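Local atomic coordinates of protein P47 (Clostridium botulinum, PDB entry 6EKT), a protein that may form part of a progenitor toxin complex that protects botulinum neurotoxin in the host gut, and resembles tubular lipid-binding proteins in its fold. Residues F53-I58 with N159-N164; Q62-V67 with I163-Q168; V324-L329 with L377-S382; P361-K366 with W386-I391; T422-T425 with G429-I432. One frame throughout, in Å; residues are numbered along the deposited sequence.

Contact 1: F53-I58 with N159-N164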
# COMPACT_ATOMS: atom_id res chain seq x y z
N PHE A 53 12.66 5.84 -34.65
CA PHE A 53 11.51 6.63 -35.07
C PHE A 53 11.86 7.34 -36.37
O PHE A 53 12.87 8.08 -36.43
CB PHE A 53 11.13 7.70 -34.00
CG PHE A 53 10.51 7.16 -32.72
CD1 PHE A 53 10.18 5.80 -32.55
CD2 PHE A 53 10.22 8.04 -31.67
CE1 PHE A 53 9.59 5.35 -31.36
CE2 PHE A 53 9.64 7.60 -30.49
CZ PHE A 53 9.33 6.25 -30.33
N LEU A 54 11.04 7.11 -37.39
CA LEU A 54 11.06 7.87 -38.65
C LEU A 54 9.78 8.68 -38.84
O LEU A 54 8.69 8.23 -38.49
CB LEU A 54 11.22 6.93 -39.87
CG LEU A 54 12.35 5.90 -39.93
CD1 LEU A 54 12.06 4.81 -40.96
CD2 LEU A 54 13.65 6.60 -40.29
N TYR A 55 9.94 9.86 -39.44
CA TYR A 55 8.82 10.69 -39.87
C TYR A 55 9.20 11.44 -41.15
O TYR A 55 10.30 11.98 -41.25
CB TYR A 55 8.39 11.67 -38.76
CG TYR A 55 7.39 12.71 -39.25
CD1 TYR A 55 6.01 12.42 -39.30
CD2 TYR A 55 7.82 13.96 -39.68
CE1 TYR A 55 5.10 13.36 -39.77
CE2 TYR A 55 6.92 14.90 -40.15
CZ TYR A 55 5.57 14.60 -40.19
OH TYR A 55 4.69 15.54 -40.65
N SER A 56 8.27 11.47 -42.10
CA SER A 56 8.44 12.15 -43.39
C SER A 56 7.21 12.95 -43.77
O SER A 56 6.08 12.60 -43.42
CB SER A 56 8.70 11.13 -44.49
OG SER A 56 10.05 10.75 -44.48
N ASN A 57 7.44 14.04 -44.50
CA ASN A 57 6.37 14.85 -45.06
C ASN A 57 6.91 15.42 -46.37
O ASN A 57 7.65 16.41 -46.38
CB ASN A 57 5.95 15.95 -44.09
CG ASN A 57 4.69 16.69 -44.53
OD1 ASN A 57 4.49 16.98 -45.71
ND2 ASN A 57 3.85 17.01 -43.56
N ILE A 58 6.53 14.77 -47.47
CA ILE A 58 7.08 15.10 -48.78
C ILE A 58 6.60 16.47 -49.30
O ILE A 58 7.39 17.21 -49.88
CB ILE A 58 6.90 13.97 -49.82
CG1 ILE A 58 5.42 13.57 -49.98
CG2 ILE A 58 7.77 12.76 -49.46
CD1 ILE A 58 5.09 13.11 -51.39
N ASN A 159 12.39 20.46 -32.51
CA ASN A 159 11.28 20.31 -31.57
C ASN A 159 10.01 19.89 -32.24
O ASN A 159 9.31 18.99 -31.75
CB ASN A 159 11.04 21.61 -30.80
CG ASN A 159 12.16 21.90 -29.82
OD1 ASN A 159 12.98 21.01 -29.52
ND2 ASN A 159 12.22 23.14 -29.33
N LYS A 160 9.70 20.53 -33.37
CA LYS A 160 8.53 20.19 -34.15
C LYS A 160 8.61 18.76 -34.68
O LYS A 160 7.65 18.00 -34.52
CB LYS A 160 8.33 21.20 -35.29
CG LYS A 160 7.06 20.99 -36.09
CD LYS A 160 7.35 20.30 -37.42
CE LYS A 160 6.14 20.31 -38.33
NZ LYS A 160 6.23 19.18 -39.31
N LEU A 161 9.74 18.40 -35.28
CA LEU A 161 9.89 17.08 -35.91
C LEU A 161 10.01 15.95 -34.89
O LEU A 161 9.61 14.82 -35.19
CB LEU A 161 11.06 17.06 -36.89
CG LEU A 161 10.85 17.87 -38.18
CD1 LEU A 161 12.16 18.07 -38.92
CD2 LEU A 161 9.84 17.15 -39.07
N LEU A 162 10.56 16.24 -33.71
CA LEU A 162 10.61 15.25 -32.62
C LEU A 162 9.21 14.81 -32.22
O LEU A 162 8.94 13.63 -32.06
CB LEU A 162 11.38 15.75 -31.39
CG LEU A 162 11.47 14.70 -30.25
CD1 LEU A 162 12.86 14.61 -29.63
CD2 LEU A 162 10.42 14.92 -29.16
N ILE A 163 8.32 15.78 -32.04
CA ILE A 163 6.95 15.49 -31.64
C ILE A 163 6.25 14.71 -32.76
O ILE A 163 5.56 13.72 -32.48
CB ILE A 163 6.21 16.77 -31.26
CG1 ILE A 163 6.89 17.40 -30.04
CG2 ILE A 163 4.74 16.50 -30.96
CD1 ILE A 163 6.32 18.74 -29.62
N ASN A 164 6.45 15.15 -34.01
CA ASN A 164 5.90 14.45 -35.16
C ASN A 164 6.28 12.99 -35.11
O ASN A 164 5.41 12.12 -35.23
CB ASN A 164 6.42 15.03 -36.48
CG ASN A 164 5.63 16.23 -36.97
OD1 ASN A 164 6.21 17.14 -37.54
ND2 ASN A 164 4.32 16.22 -36.78
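Tyr55 lays one face of its ring on Asn164, and Leu161 meets it at a slant. This is helix-on-sheet packing in the N-terminal part of a TULIP-like fold. Strand 52-57 is the outermost strand of a small antiparallel sheet, and helix 152-168 runs over one face of it. The short axes pass 8.6 Å apart. Along the strand, Phe53 and Tyr55 both point toward the helix, but it is Tyr55 that makes the contact. Its CG stands anti to the backbone N (chi1 170°), which brings the ring up to Asn164. Asn164 CB sits over the middle of the ring, 3.5 Å from its centroid and almost on the normal, as a CH-pi contact. The amide of Asn164 continues over the ring, only 15° from its plane, and OD1 comes within 3.5 Å of Tyr55 CE2. Leu161 CD2 approaches obliquely and meets Tyr55 CD2 at 3.8 Å. Further along, Asn57 ND2 gives a weak hydrogen bond of 3.4 Å to Tyr55 OH. The amide of Asn164 is held in turn by Lys160, one helical turn earlier, whose amine also bonds Gln62 OE1. Lys160 NZ donates to Asn164 OD1 at 2.7 Å, lying in the carbonyl plane with a C=O...N angle of 151°.

Contact 2: Q62-V67 with I163-Q168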
# COMPACT_ATOMS: atom_id res chain seq x y z
N GLN A 62 10.24 17.70 -45.33
CA GLN A 62 10.79 17.50 -43.99
C GLN A 62 10.92 16.02 -43.69
O GLN A 62 10.04 15.22 -44.03
CB GLN A 62 9.91 18.16 -42.92
CG GLN A 62 10.03 19.69 -42.86
CD GLN A 62 9.25 20.34 -41.72
OE1 GLN A 62 8.55 19.67 -40.95
NE2 GLN A 62 9.38 21.66 -41.60
N GLU A 63 12.04 15.65 -43.07
CA GLU A 63 12.24 14.29 -42.56
C GLU A 63 13.09 14.25 -41.29
O GLU A 63 13.89 15.14 -41.03
CB GLU A 63 12.82 13.38 -43.66
CG GLU A 63 14.24 13.71 -44.06
CD GLU A 63 14.64 13.10 -45.40
OE1 GLU A 63 14.85 11.87 -45.48
OE2 GLU A 63 14.77 13.87 -46.36
N ILE A 64 12.89 13.19 -40.50
CA ILE A 64 13.64 12.97 -39.27
C ILE A 64 13.81 11.46 -39.02
O ILE A 64 12.90 10.67 -39.30
CB ILE A 64 12.99 13.69 -38.05
CG1 ILE A 64 13.84 13.48 -36.78
CG2 ILE A 64 11.53 13.29 -37.86
CD1 ILE A 64 13.48 14.38 -35.61
N LYS A 65 14.99 11.09 -38.54
CA LYS A 65 15.30 9.72 -38.16
C LYS A 65 16.02 9.75 -36.82
O LYS A 65 16.99 10.50 -36.67
CB LYS A 65 16.19 9.04 -39.21
CG LYS A 65 16.71 7.66 -38.83
CD LYS A 65 17.45 7.03 -39.99
CE LYS A 65 17.98 5.67 -39.61
NZ LYS A 65 18.75 5.14 -40.78
N MET A 66 15.55 8.93 -35.87
CA MET A 66 16.14 8.82 -34.53
C MET A 66 16.30 7.37 -34.11
O MET A 66 15.31 6.63 -33.99
CB MET A 66 15.29 9.57 -33.48
CG MET A 66 15.25 11.08 -33.63
SD MET A 66 14.24 11.97 -32.43
CE MET A 66 12.58 11.52 -32.89
N VAL A 67 17.54 6.95 -33.90
CA VAL A 67 17.83 5.65 -33.30
C VAL A 67 18.35 5.91 -31.88
O VAL A 67 19.36 6.61 -31.69
CB VAL A 67 18.85 4.80 -34.13
CG1 VAL A 67 18.84 3.35 -33.68
CG2 VAL A 67 18.55 4.88 -35.63
N ILE A 163 8.32 15.78 -32.04
CA ILE A 163 6.95 15.49 -31.64
C ILE A 163 6.25 14.71 -32.76
O ILE A 163 5.56 13.72 -32.48
CB ILE A 163 6.21 16.77 -31.26
CG1 ILE A 163 6.89 17.40 -30.04
CG2 ILE A 163 4.74 16.50 -30.96
CD1 ILE A 163 6.32 18.74 -29.62
N ASN A 164 6.45 15.15 -34.01
CA ASN A 164 5.90 14.45 -35.16
C ASN A 164 6.28 12.99 -35.11
O ASN A 164 5.41 12.12 -35.23
CB ASN A 164 6.42 15.03 -36.48
CG ASN A 164 5.63 16.23 -36.97
OD1 ASN A 164 6.21 17.14 -37.54
ND2 ASN A 164 4.32 16.22 -36.78
N ALA A 165 7.58 12.74 -34.90
CA ALA A 165 8.11 11.39 -34.90
C ALA A 165 7.57 10.55 -33.72
O ALA A 165 7.18 9.39 -33.91
CB ALA A 165 9.64 11.42 -34.92
N PHE A 166 7.50 11.13 -32.53
CA PHE A 166 6.95 10.40 -31.37
C PHE A 166 5.50 9.98 -31.59
O PHE A 166 5.19 8.79 -31.49
CB PHE A 166 7.13 11.19 -30.06
CG PHE A 166 8.45 10.96 -29.39
CD1 PHE A 166 9.65 11.30 -30.03
CD2 PHE A 166 8.52 10.38 -28.12
CE1 PHE A 166 10.88 11.07 -29.42
CE2 PHE A 166 9.75 10.14 -27.51
CZ PHE A 166 10.93 10.50 -28.15
N ILE A 167 4.64 10.94 -31.94
CA ILE A 167 3.22 10.65 -32.14
C ILE A 167 3.02 9.62 -33.26
O ILE A 167 2.28 8.64 -33.07
CB ILE A 167 2.36 11.92 -32.33
CG1 ILE A 167 2.27 12.69 -31.00
CG2 ILE A 167 0.95 11.58 -32.83
CD1 ILE A 167 1.98 14.17 -31.14
N GLN A 168 3.72 9.79 -34.39
CA GLN A 168 3.56 8.84 -35.49
C GLN A 168 4.05 7.42 -35.15
O GLN A 168 3.55 6.46 -35.72
CB GLN A 168 4.19 9.37 -36.78
CG GLN A 168 3.65 8.68 -38.03
CD GLN A 168 4.55 8.87 -39.21
OE1 GLN A 168 5.61 8.25 -39.29
NE2 GLN A 168 4.16 9.73 -40.13
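The Phe166 ring takes the methyl end of Met66 at its edge. Met66 CE lies near the ring plane, 3.9 Å from Phe166 CE1, and the two side chains cross at about a right angle. The same ring also meets Phe53 of the neighbouring strand 52-57 edge-to-face, and it touches Ile139 of strand 124-141. Met66 reaches Phe166 because its chain runs out straight and then bends at the sulfur (chi3 -69°). The bend also sets Met66 CE 3.6 Å from Ala165 CB, so a single methyl bridges two consecutive helix residues. Ile64, two residues earlier on the strand, meets Ala165 with its branch methyl. Ile64 CG2 stands 4.0 Å from Ala165 CB. Ala165 CB thus touches both Ile64 and Met66, and its short side chain goes with a CA-CA distance of 7.2 Å between Ile64 and Ala165. All four touching residues are buried, and the contact is wholly apolar. The axes of the short segments approach to 9.2 Å at an angle of 67°. The arrangement is helix-on-sheet packing: helix 152-168 sits across an antiparallel sheet, within the N-terminal domain that P47 has in common with OrfX2.

Contact 3: V324-L329 with L377-S382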
# COMPACT_ATOMS: atom_id res chain seq x y z
N VAL A 324 -17.59 -12.73 35.91
CA VAL A 324 -17.48 -14.18 36.03
C VAL A 324 -18.25 -14.60 37.29
O VAL A 324 -18.07 -14.02 38.36
CB VAL A 324 -16.00 -14.69 36.02
CG1 VAL A 324 -15.18 -14.12 37.18
CG2 VAL A 324 -15.93 -16.22 35.97
N ARG A 325 -19.14 -15.58 37.12
CA ARG A 325 -20.00 -16.05 38.22
C ARG A 325 -19.45 -17.37 38.75
O ARG A 325 -18.85 -18.14 37.98
CB ARG A 325 -21.44 -16.21 37.75
CG ARG A 325 -21.99 -15.02 36.98
CD ARG A 325 -23.46 -15.16 36.61
NE ARG A 325 -23.97 -13.83 36.31
CZ ARG A 325 -24.45 -12.97 37.23
NH1 ARG A 325 -24.55 -13.32 38.53
NH2 ARG A 325 -24.84 -11.78 36.84
N LEU A 326 -19.68 -17.66 40.04
CA LEU A 326 -19.29 -18.98 40.55
C LEU A 326 -20.20 -20.09 40.07
O LEU A 326 -21.42 -20.07 40.29
CB LEU A 326 -19.18 -19.00 42.08
CG LEU A 326 -18.19 -18.01 42.72
CD1 LEU A 326 -18.06 -18.36 44.19
CD2 LEU A 326 -16.83 -18.06 42.04
N THR A 327 -19.60 -21.07 39.39
CA THR A 327 -20.28 -22.31 39.00
C THR A 327 -20.88 -22.99 40.23
O THR A 327 -20.19 -23.24 41.23
CB THR A 327 -19.29 -23.21 38.25
OG1 THR A 327 -18.82 -22.50 37.11
CG2 THR A 327 -19.95 -24.55 37.81
N GLY A 328 -22.20 -23.21 40.15
CA GLY A 328 -22.96 -23.81 41.25
C GLY A 328 -23.38 -22.81 42.31
O GLY A 328 -24.05 -23.17 43.27
N LEU A 329 -22.98 -21.55 42.15
CA LEU A 329 -23.24 -20.51 43.16
C LEU A 329 -23.23 -19.18 42.43
O LEU A 329 -22.49 -18.24 42.77
CB LEU A 329 -22.21 -20.55 44.29
CG LEU A 329 -22.58 -19.80 45.59
CD1 LEU A 329 -23.86 -20.34 46.23
CD2 LEU A 329 -21.44 -19.83 46.60
N LEU A 377 -15.56 -15.83 49.47
CA LEU A 377 -14.52 -14.85 49.14
C LEU A 377 -13.26 -15.51 48.58
O LEU A 377 -12.76 -15.07 47.54
CB LEU A 377 -14.16 -13.96 50.36
CG LEU A 377 -12.99 -12.97 50.18
CD1 LEU A 377 -13.21 -11.94 49.10
CD2 LEU A 377 -12.66 -12.26 51.49
N ALA A 378 -12.77 -16.55 49.26
CA ALA A 378 -11.55 -17.25 48.81
C ALA A 378 -11.75 -17.85 47.40
O ALA A 378 -10.85 -17.77 46.56
CB ALA A 378 -11.12 -18.33 49.79
N VAL A 379 -12.93 -18.40 47.15
CA VAL A 379 -13.21 -19.06 45.85
C VAL A 379 -13.29 -17.97 44.76
O VAL A 379 -12.64 -18.08 43.71
CB VAL A 379 -14.50 -19.89 45.89
CG1 VAL A 379 -14.81 -20.53 44.53
CG2 VAL A 379 -14.39 -21.00 46.96
N LEU A 380 -14.08 -16.93 45.02
CA LEU A 380 -14.24 -15.83 44.06
C LEU A 380 -12.91 -15.11 43.78
O LEU A 380 -12.64 -14.72 42.63
CB LEU A 380 -15.29 -14.84 44.54
CG LEU A 380 -15.72 -13.75 43.54
CD1 LEU A 380 -16.25 -14.35 42.23
CD2 LEU A 380 -16.74 -12.84 44.24
N SER A 381 -12.11 -14.92 44.82
CA SER A 381 -10.80 -14.26 44.65
C SER A 381 -9.97 -15.01 43.59
O SER A 381 -9.45 -14.40 42.63
CB SER A 381 -10.08 -14.25 46.02
OG SER A 381 -8.78 -13.74 45.89
N SER A 382 -9.89 -16.32 43.74
CA SER A 382 -9.12 -17.16 42.80
C SER A 382 -9.73 -17.15 41.40
O SER A 382 -9.00 -16.98 40.40
CB SER A 382 -8.99 -18.59 43.34
OG SER A 382 -8.04 -18.59 44.41
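Leu326 carries its CG anti to the carbonyl carbon (chi1 -58°), while Leu380 turns its own CG anti to the backbone N (chi1 -171°). These torsions bring the two isobutyl groups together crosswise. The setting is the end of a beta hairpin packed on the long helix 374-394, consistent with the TULIP-like plan of a sheet wrapped round a helix. Leu326 CD2 meets Leu380 CD1 at 3.8 Å. The other branch, Leu326 CD1, turns to Val379 CG1 at 3.9 Å. Leu326 thus touches two successive helix residues, and its CD2 also comes within 4.0 Å of Val379 CG1. Val379 meets it at a slant and is partly exposed, whereas Leu326 and Leu380 are buried. A type II turn from Leu326 to Leu329 follows, closed by a backbone bond of 2.8 Å from Leu329 N to Leu326 O. Gly328 takes the positive phi (83°) of its third position. The short strand and helix segments run nearly opposite ways. Val332 of the second hairpin strand touches both leucines, and Tyr299 of strand 297-311 touches Leu326 and Val379. Val324 adds little beyond its backbone, with its O lying 4.3 Å from Leu380 CD1.

Contact 4: P361-K366 with W386-I391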
# COMPACT_ATOMS: atom_id res chain seq x y z
N PRO A 361 -0.27 -5.29 31.81
CA PRO A 361 -1.66 -4.85 31.63
C PRO A 361 -2.23 -4.26 32.92
O PRO A 361 -1.64 -4.44 33.98
CB PRO A 361 -2.39 -6.15 31.27
CG PRO A 361 -1.60 -7.21 31.95
CD PRO A 361 -0.18 -6.77 31.84
N THR A 362 -3.35 -3.54 32.85
CA THR A 362 -3.97 -3.05 34.07
C THR A 362 -5.36 -3.63 34.19
O THR A 362 -6.01 -3.92 33.18
CB THR A 362 -4.03 -1.52 34.17
OG1 THR A 362 -4.67 -1.00 33.01
CG2 THR A 362 -2.65 -0.95 34.28
N SER A 363 -5.80 -3.84 35.42
CA SER A 363 -7.15 -4.38 35.65
C SER A 363 -7.75 -3.88 36.95
O SER A 363 -7.03 -3.36 37.82
CB SER A 363 -7.13 -5.92 35.64
OG SER A 363 -6.35 -6.39 36.71
N SER A 364 -9.06 -4.05 37.09
CA SER A 364 -9.73 -3.81 38.36
C SER A 364 -10.91 -4.77 38.44
O SER A 364 -11.30 -5.36 37.42
CB SER A 364 -10.20 -2.35 38.49
OG SER A 364 -11.07 -2.00 37.41
N TYR A 365 -11.45 -4.94 39.63
CA TYR A 365 -12.54 -5.89 39.82
C TYR A 365 -13.38 -5.46 40.99
O TYR A 365 -12.92 -4.67 41.84
CB TYR A 365 -12.00 -7.33 40.03
CG TYR A 365 -10.99 -7.44 41.14
CD1 TYR A 365 -11.39 -7.65 42.45
CD2 TYR A 365 -9.63 -7.33 40.87
CE1 TYR A 365 -10.46 -7.74 43.49
CE2 TYR A 365 -8.68 -7.43 41.90
CZ TYR A 365 -9.11 -7.63 43.20
OH TYR A 365 -8.18 -7.72 44.20
N LYS A 366 -14.62 -5.96 41.01
CA LYS A 366 -15.52 -5.73 42.14
C LYS A 366 -16.17 -7.06 42.48
O LYS A 366 -16.85 -7.65 41.62
CB LYS A 366 -16.59 -4.69 41.78
CG LYS A 366 -17.46 -4.35 42.99
CD LYS A 366 -18.28 -3.09 42.75
CE LYS A 366 -19.26 -2.85 43.90
NZ LYS A 366 -18.67 -3.22 45.23
N TRP A 386 -7.77 -15.86 38.07
CA TRP A 386 -7.59 -16.75 36.90
C TRP A 386 -8.27 -16.21 35.63
O TRP A 386 -7.72 -16.28 34.52
CB TRP A 386 -8.11 -18.16 37.21
CG TRP A 386 -7.06 -19.16 37.60
CD1 TRP A 386 -6.67 -20.26 36.87
CD2 TRP A 386 -6.29 -19.19 38.80
NE1 TRP A 386 -5.69 -20.95 37.54
CE2 TRP A 386 -5.43 -20.31 38.73
CE3 TRP A 386 -6.21 -18.36 39.93
CZ2 TRP A 386 -4.52 -20.64 39.74
CZ3 TRP A 386 -5.29 -18.69 40.96
CH2 TRP A 386 -4.46 -19.82 40.84
N SER A 387 -9.48 -15.67 35.80
CA SER A 387 -10.23 -15.11 34.65
C SER A 387 -9.48 -13.94 34.01
O SER A 387 -9.32 -13.86 32.78
CB SER A 387 -11.63 -14.66 35.09
OG SER A 387 -12.41 -15.77 35.51
N ILE A 388 -9.05 -12.99 34.85
CA ILE A 388 -8.32 -11.82 34.36
C ILE A 388 -7.00 -12.25 33.69
O ILE A 388 -6.72 -11.82 32.55
CB ILE A 388 -8.06 -10.78 35.51
CG1 ILE A 388 -9.38 -10.08 35.89
CG2 ILE A 388 -7.02 -9.75 35.07
CD1 ILE A 388 -9.32 -9.28 37.19
N LYS A 389 -6.25 -13.14 34.34
CA LYS A 389 -4.95 -13.60 33.78
C LYS A 389 -5.15 -14.36 32.47
O LYS A 389 -4.38 -14.16 31.50
CB LYS A 389 -4.17 -14.45 34.78
CG LYS A 389 -3.69 -13.65 36.00
CD LYS A 389 -2.53 -12.73 35.68
CE LYS A 389 -1.27 -13.51 35.32
NZ LYS A 389 -0.14 -12.60 34.95
N SER A 390 -6.20 -15.18 32.42
CA SER A 390 -6.52 -15.93 31.18
C SER A 390 -6.75 -14.99 30.00
O SER A 390 -6.11 -15.15 28.95
CB SER A 390 -7.74 -16.85 31.38
OG SER A 390 -7.99 -17.58 30.19
N ILE A 391 -7.64 -14.02 30.19
CA ILE A 391 -7.98 -13.06 29.15
C ILE A 391 -6.75 -12.25 28.75
O ILE A 391 -6.43 -12.17 27.55
CB ILE A 391 -9.16 -12.16 29.58
CG1 ILE A 391 -10.42 -13.01 29.78
CG2 ILE A 391 -9.37 -11.01 28.56
CD1 ILE A 391 -11.55 -12.27 30.49
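Within 386-391 it is Ile388 that meets the strand, touching Ser363 and Tyr365 with its methyls. Its branch methyl CG2 lies 3.8 Å from Ser363 OG and 3.9 Å from Ser363 CB. Its terminal methyl CD1 lies 4.2 Å from Tyr365 CD2 and stays close to Ser363 OG as well. Between these two points Ile388 CD1 also passes the strand backbone, 4.4 Å from Ser364 O. The methyl comes to the tyrosine ring obliquely. The contact is made of van der Waals touches and is rather loose. Ile388 can span both residues because its CG1 lies anti to the carbonyl carbon (chi1 -72°), with CG2 anti to the backbone N on the other side. Tyr365 has its CG between the backbone N and the carbonyl carbon (chi1 54°), and this sets its ring beside Ile388 CD1. Strand 352-368 belongs to the curled antiparallel sheet of the C-terminal half, and helix 374-394 lies against that sheet, in keeping with the TULIP-like fold. The strand and helix segments run nearly antiparallel, at 152°, with axes 10.3 Å apart. Ser363 and Tyr365 are i and i+2 on the strand, so both point toward the helix, while Thr362 and Ser364 point away. Phe336 of the adjoining strand 329-347 also touches Ile388. That strand also fixes this one by backbone bonds of Thr362 with Gln339 and Ser364 with Glu337. On the helix side, Thr384 touches Tyr365, and Glu392 touches Ser363.

Contact 5: T422-T425 with G429-I432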
# COMPACT_ATOMS: atom_id res chain seq x y z
N THR A 422 11.13 -7.65 2.65
CA THR A 422 12.28 -7.22 3.45
C THR A 422 11.90 -6.61 4.80
O THR A 422 12.62 -6.78 5.77
CB THR A 422 13.14 -6.20 2.67
OG1 THR A 422 12.30 -5.16 2.17
CG2 THR A 422 13.86 -6.86 1.51
N ASN A 423 10.77 -5.90 4.85
CA ASN A 423 10.33 -5.24 6.07
C ASN A 423 8.81 -5.16 6.13
O ASN A 423 8.14 -5.03 5.11
CB ASN A 423 10.94 -3.83 6.22
CG ASN A 423 12.44 -3.84 6.49
OD1 ASN A 423 13.20 -3.20 5.77
ND2 ASN A 423 12.87 -4.56 7.53
N VAL A 424 8.27 -5.25 7.34
CA VAL A 424 6.84 -5.16 7.59
C VAL A 424 6.70 -4.25 8.80
O VAL A 424 7.24 -4.55 9.88
CB VAL A 424 6.22 -6.55 7.89
CG1 VAL A 424 4.75 -6.43 8.22
CG2 VAL A 424 6.40 -7.50 6.71
N THR A 425 5.97 -3.15 8.62
CA THR A 425 5.85 -2.11 9.64
C THR A 425 4.38 -1.77 9.88
O THR A 425 3.63 -1.56 8.93
CB THR A 425 6.63 -0.84 9.19
OG1 THR A 425 8.01 -1.17 9.03
CG2 THR A 425 6.52 0.29 10.22
N GLY A 429 -0.95 3.22 9.26
CA GLY A 429 -1.06 2.30 8.12
C GLY A 429 -0.14 1.10 8.27
O GLY A 429 0.77 1.09 9.11
N PHE A 430 -0.36 0.10 7.44
CA PHE A 430 0.44 -1.11 7.46
C PHE A 430 1.29 -1.19 6.19
O PHE A 430 0.74 -1.18 5.08
CB PHE A 430 -0.49 -2.33 7.61
CG PHE A 430 0.21 -3.62 7.90
CD1 PHE A 430 0.78 -3.86 9.16
CD2 PHE A 430 0.25 -4.63 6.94
CE1 PHE A 430 1.42 -5.08 9.43
CE2 PHE A 430 0.88 -5.86 7.21
CZ PHE A 430 1.45 -6.08 8.46
N CYS A 431 2.61 -1.28 6.35
CA CYS A 431 3.52 -1.14 5.21
C CYS A 431 4.35 -2.40 5.01
O CYS A 431 5.04 -2.84 5.94
CB CYS A 431 4.41 0.08 5.37
SG CYS A 431 5.54 0.35 3.99
N ILE A 432 4.24 -2.97 3.82
CA ILE A 432 5.00 -4.15 3.42
C ILE A 432 6.01 -3.67 2.36
O ILE A 432 5.61 -3.03 1.40
CB ILE A 432 4.07 -5.24 2.84
CG1 ILE A 432 3.09 -5.75 3.92
CG2 ILE A 432 4.88 -6.40 2.25
CD1 ILE A 432 1.90 -6.53 3.38
O HOH W 1 7.81 -1.95 6.19
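Val424 points its CG1 at the Phe430 ring, meeting CZ at 3.3 Å, a tight approach. The two side chains lie on the same face of a beta hairpin and cross obliquely. The methyl comes to the end of the ring at a slant. Phe430 gets there with its CG anti to the backbone N (chi1 -169°), which leans the ring toward the opposite strand. Ile432 shares this face and sits across from Val424 in a non-hydrogen-bonded pair. Thr425 and Cys431 turn to the other face and form the hydrogen-bonded pair. Their backbones are joined twice: Thr425 N to Cys431 O at 2.9 Å, and Cys431 N to Thr425 O at 2.8 Å. The second bond is nearly straight, at 174°. A water donates to Cys431 O at 2.9 Å and is also hydrogen-bonded to Thr425 OG1 at 3.0 Å. A classic beta bulge sets Thr422 and Asn423 together against Gln433 of the other strand. Strand 421-426 is the outermost of its sheet, and strand 430-434 pairs on its far side with strand 238-242. Phe247 stacks on Phe430, and Phe403 of helix 403-409 touches both Val424 and Ile432.

How the contacts relate
Contacts 1 and 2 use helix 152-168 and two neighbouring strands, and share Ile163 and Asn164. Contact 2 is the buried, apolar side; contact 1 is the partly buried flank, where an amide and a lysine take part. Contacts 3 and 4 both use helix 374-394, against two strands of one sheet with strand 329-347 between. Their centres are 14 Å apart, and Val324 CG2 touches Ser387 OG at 3.6 Å. Contact 3 is buried and aliphatic; contact 4 is more exposed and mixes serine and tyrosine with isoleucine. The centres of contacts 1 and 3 lie about 90 Å apart, across the chain's centre. Contact 5, also buried, lies nearer the middle and pairs strands through backbone bonds.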